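Local coordinates for haloacid dehalogenase domain protein hydrolase (PDB 4OVY) that probably works as a metal-dependent hydrolase, perhaps a phosphatase, of the haloacid dehalogenase superfamily and binds a calcium ion in the crystal, at residues T76-P79 against F80-I84; K97-T100 against E101-A105. All coordinates share one frame; numbering follows the deposited sequence.

Contact 1. Residues T76-P79 against F80-I84; sequences TEEP and FRAVI
Glu77 gives its carbonyl O to Arg81 N at 2.9 Å as the chain turns into the helix of residues 80-84. Its own side chain runs extended beside that of Phe80, with CG anti to the backbone N (chi1 -170°), which brings OE2 to the ring edge, 3.6 Å from CE2 of Phe80. Trp74 stacks on the same ring. Glu78 folds back instead: bent at chi2 (-62°), its carboxylate swings over the first turn, where OE2 makes a salt bridge with Arg81, taking NE at 2.7 Å through its syn lone pair and in the guanidinium plane, with a weak bond from NH1. The other oxygen, OE1, accepts a weak hydrogen bond from Ala82 N at 3.3 Å. Pro79, joined to Glu78 by a cis peptide bond, is the N-cap residue; its O receives Val83 N at 3.0 Å. Arg81 also reaches Glu85 and Asp87 through NH2, and the CB of Ala82 lies against one guanidinium face, toward its rim. With an alanine here in place of Arg81, the carboxylates of Glu78, Glu85 and Asp87 would probably be left close together without the positive charge they share. A glutamate bound to both a backbone N-H and an arginine at the N-terminus of a helix is likely to stay ionised, favoured by the helix dipole.

Contact 2. Residues K97-T100 against E101-A105; sequences KGLT and ELTMA
The helix of residues 95-106 carries this contact, one turn laid against the next, with a salt bridge between Lys97 and Glu101 on one flank and a threonine folded onto the backbone on another. Lys97 keeps its chain extended as far as CE and then bends at chi4 (-82°), which brings NZ to 3.0 Å from OE2 of Glu101, above the carboxylate plane and not within it. The two side chains cross obliquely, and CG of Lys97 comes to 3.9 Å from CD of Glu101. Between the backbones, Glu101 N binds Lys97 O at 2.9 Å. This is the i to i+4 pattern of an alpha helix, repeated by Leu102 N on Gly98 O and by Met104 N on Thr100 O, the latter at 2.7 Å; residue 104 is a selenomethionine. Thr103 adds a second bond to the pattern. With OG1 beside its own backbone N (chi1 -54°), the hydroxyl turns back and donates to Leu99 O at 2.9 Å, while Thr103 N reaches the same oxygen at 3.1 Å from the opposite face of the carbonyl plane. The buried hydroxyl is also hydrogen-bonded to NE2 of Gln56, which ties it to the helix of residues 55-67. On that side Leu102 packs against Ala60 and Val64, whereas Thr100 and Met104 lie against Leu207 of strand 207-209.

Overall arrangement
Contact 1 closes before contact 2 opens, and their centres lie about 13 Å apart. Leu102 joins them: its CD1 is 3.5 Å from CE1 of Phe80 and 4.1 Å from CG of Pro79, and its CD2 is 4.3 Å from CG2 of Val83. Phe80, Val83 and Leu102 all touch Val64 as well, so helices 80-84 and 95-106 share a patch of helix 55-67. Contact 1 lies away from the metal site. Contact 2 comes closer through Leu99, whose side chain is about 6 Å from that of the calcium ligand Asp44 and about 11 Å from the calcium ion. A 1,2-ethanediol, probably from the crystallisation liquor, sits about 4 Å from the Leu99 side chain.

Contact 1. Residues T76-P79 against F80-I84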
# COMPACT_ATOMS: atom_id res chain seq x y z
N THR A 76 13.65 6.23 -35.49
CA THR A 76 12.72 5.26 -36.09
C THR A 76 11.92 4.43 -35.07
O THR A 76 10.84 3.96 -35.39
CB THR A 76 13.45 4.32 -37.09
OG1 THR A 76 14.63 3.77 -36.50
CG2 THR A 76 13.83 5.07 -38.34
N GLU A 77 12.43 4.26 -33.86
CA GLU A 77 11.79 3.39 -32.87
C GLU A 77 10.61 4.11 -32.22
O GLU A 77 10.76 5.24 -31.75
CB GLU A 77 12.81 2.97 -31.80
CG GLU A 77 12.33 1.87 -30.86
CD GLU A 77 13.29 1.60 -29.71
OE1 GLU A 77 14.47 1.99 -29.80
OE2 GLU A 77 12.86 0.99 -28.71
N GLU A 78 9.45 3.46 -32.20
CA GLU A 78 8.28 4.02 -31.50
C GLU A 78 8.32 3.60 -30.03
O GLU A 78 8.85 2.54 -29.71
CB GLU A 78 6.97 3.53 -32.13
CG GLU A 78 6.75 3.94 -33.58
CD GLU A 78 6.67 5.45 -33.78
OE1 GLU A 78 6.52 6.20 -32.79
OE2 GLU A 78 6.75 5.89 -34.95
N PRO A 79 7.75 4.41 -29.13
CA PRO A 79 7.07 5.69 -29.36
C PRO A 79 8.02 6.90 -29.38
O PRO A 79 7.56 8.04 -29.46
CB PRO A 79 6.15 5.80 -28.14
CG PRO A 79 6.92 5.13 -27.06
CD PRO A 79 7.72 4.03 -27.71
N PHE A 80 9.32 6.65 -29.33
CA PHE A 80 10.31 7.73 -29.26
C PHE A 80 10.27 8.62 -30.49
O PHE A 80 10.39 9.84 -30.38
CB PHE A 80 11.71 7.16 -29.06
CG PHE A 80 11.80 6.23 -27.88
CD1 PHE A 80 11.93 6.74 -26.59
CD2 PHE A 80 11.71 4.86 -28.05
CE1 PHE A 80 11.99 5.89 -25.50
CE2 PHE A 80 11.77 4.00 -26.96
CZ PHE A 80 11.92 4.52 -25.69
N ARG A 81 10.07 8.01 -31.66
CA ARG A 81 9.90 8.75 -32.92
C ARG A 81 8.77 9.77 -32.79
O ARG A 81 8.95 10.96 -33.09
CB ARG A 81 9.62 7.75 -34.06
CG ARG A 81 9.66 8.33 -35.47
CD ARG A 81 8.43 9.14 -35.85
NE ARG A 81 7.18 8.48 -35.49
CZ ARG A 81 5.98 9.06 -35.48
NH1 ARG A 81 4.91 8.36 -35.13
NH2 ARG A 81 5.83 10.34 -35.82
N ALA A 82 7.61 9.30 -32.33
CA ALA A 82 6.45 10.19 -32.12
C ALA A 82 6.78 11.32 -31.16
O ALA A 82 6.38 12.47 -31.38
CB ALA A 82 5.26 9.39 -31.60
N VAL A 83 7.52 11.01 -30.10
CA VAL A 83 7.91 12.02 -29.10
C VAL A 83 8.80 13.08 -29.75
O VAL A 83 8.56 14.29 -29.61
CB VAL A 83 8.63 11.40 -27.89
CG1 VAL A 83 9.11 12.48 -26.93
CG2 VAL A 83 7.73 10.41 -27.17
N ILE A 84 9.82 12.63 -30.47
CA ILE A 84 10.77 13.51 -31.13
C ILE A 84 10.11 14.37 -32.21
O ILE A 84 10.40 15.57 -32.32
CB ILE A 84 11.94 12.71 -31.74
CG1 ILE A 84 12.80 12.13 -30.61
CG2 ILE A 84 12.79 13.57 -32.67
CD1 ILE A 84 13.79 11.07 -31.06

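Contact 2. Residues K97-T100 against E101-A105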
# COMPACT_ATOMS: atom_id res chain seq x y z
N LYS A 97 -0.49 2.05 -19.73
CA LYS A 97 0.57 1.06 -19.93
C LYS A 97 1.74 1.67 -20.71
O LYS A 97 2.88 1.59 -20.27
CB LYS A 97 0.04 -0.18 -20.64
CG LYS A 97 1.02 -1.34 -20.68
CD LYS A 97 0.33 -2.59 -21.21
CE LYS A 97 1.10 -3.86 -20.89
NZ LYS A 97 2.19 -4.08 -21.87
N GLY A 98 1.44 2.30 -21.84
CA GLY A 98 2.46 2.91 -22.69
C GLY A 98 3.24 4.02 -22.00
O GLY A 98 4.46 4.15 -22.16
N LEU A 99 2.54 4.83 -21.23
CA LEU A 99 3.17 5.90 -20.46
C LEU A 99 4.17 5.37 -19.42
O LEU A 99 5.28 5.89 -19.29
CB LEU A 99 2.08 6.74 -19.78
CG LEU A 99 2.53 7.84 -18.81
CD1 LEU A 99 3.38 8.87 -19.53
CD2 LEU A 99 1.31 8.48 -18.17
N THR A 100 3.78 4.33 -18.68
CA THR A 100 4.69 3.75 -17.71
C THR A 100 5.83 2.99 -18.41
O THR A 100 6.97 3.06 -17.96
CB THR A 100 3.95 2.91 -16.64
OG1 THR A 100 3.28 3.81 -15.74
CG2 THR A 100 4.90 2.06 -15.81
N GLU A 101 5.55 2.31 -19.53
CA GLU A 101 6.62 1.68 -20.31
C GLU A 101 7.65 2.69 -20.83
O GLU A 101 8.85 2.42 -20.84
CB GLU A 101 6.05 0.86 -21.47
CG GLU A 101 5.36 -0.41 -21.01
CD GLU A 101 4.68 -1.18 -22.13
OE1 GLU A 101 4.19 -0.55 -23.09
OE2 GLU A 101 4.62 -2.41 -22.03
N LEU A 102 7.17 3.85 -21.28
CA LEU A 102 8.05 4.89 -21.78
C LEU A 102 8.93 5.43 -20.65
O LEU A 102 10.14 5.62 -20.83
CB LEU A 102 7.24 6.02 -22.42
CG LEU A 102 7.98 7.25 -22.94
CD1 LEU A 102 9.02 6.85 -23.97
CD2 LEU A 102 7.00 8.25 -23.53
N THR A 103 8.33 5.64 -19.48
CA THR A 103 9.07 6.11 -18.32
C THR A 103 10.05 5.04 -17.83
O THR A 103 11.19 5.35 -17.47
CB THR A 103 8.09 6.52 -17.19
OG1 THR A 103 7.14 7.46 -17.70
CG2 THR A 103 8.84 7.13 -16.03
N MSE A 104 9.60 3.78 -17.85
CA MSE A 104 10.41 2.63 -17.47
C MSE A 104 11.65 2.54 -18.32
O MSE A 104 12.75 2.36 -17.80
CB MSE A 104 9.57 1.36 -17.65
CG MSE A 104 10.32 0.04 -17.44
SE MSE A 104 9.27 -1.44 -18.23
CE MSE A 104 9.63 -1.09 -20.14
N ALA A 105 11.49 2.66 -19.64
CA ALA A 105 12.61 2.48 -20.57
C ALA A 105 13.66 3.59 -20.47
O ALA A 105 14.79 3.39 -20.88
CB ALA A 105 12.10 2.37 -22.00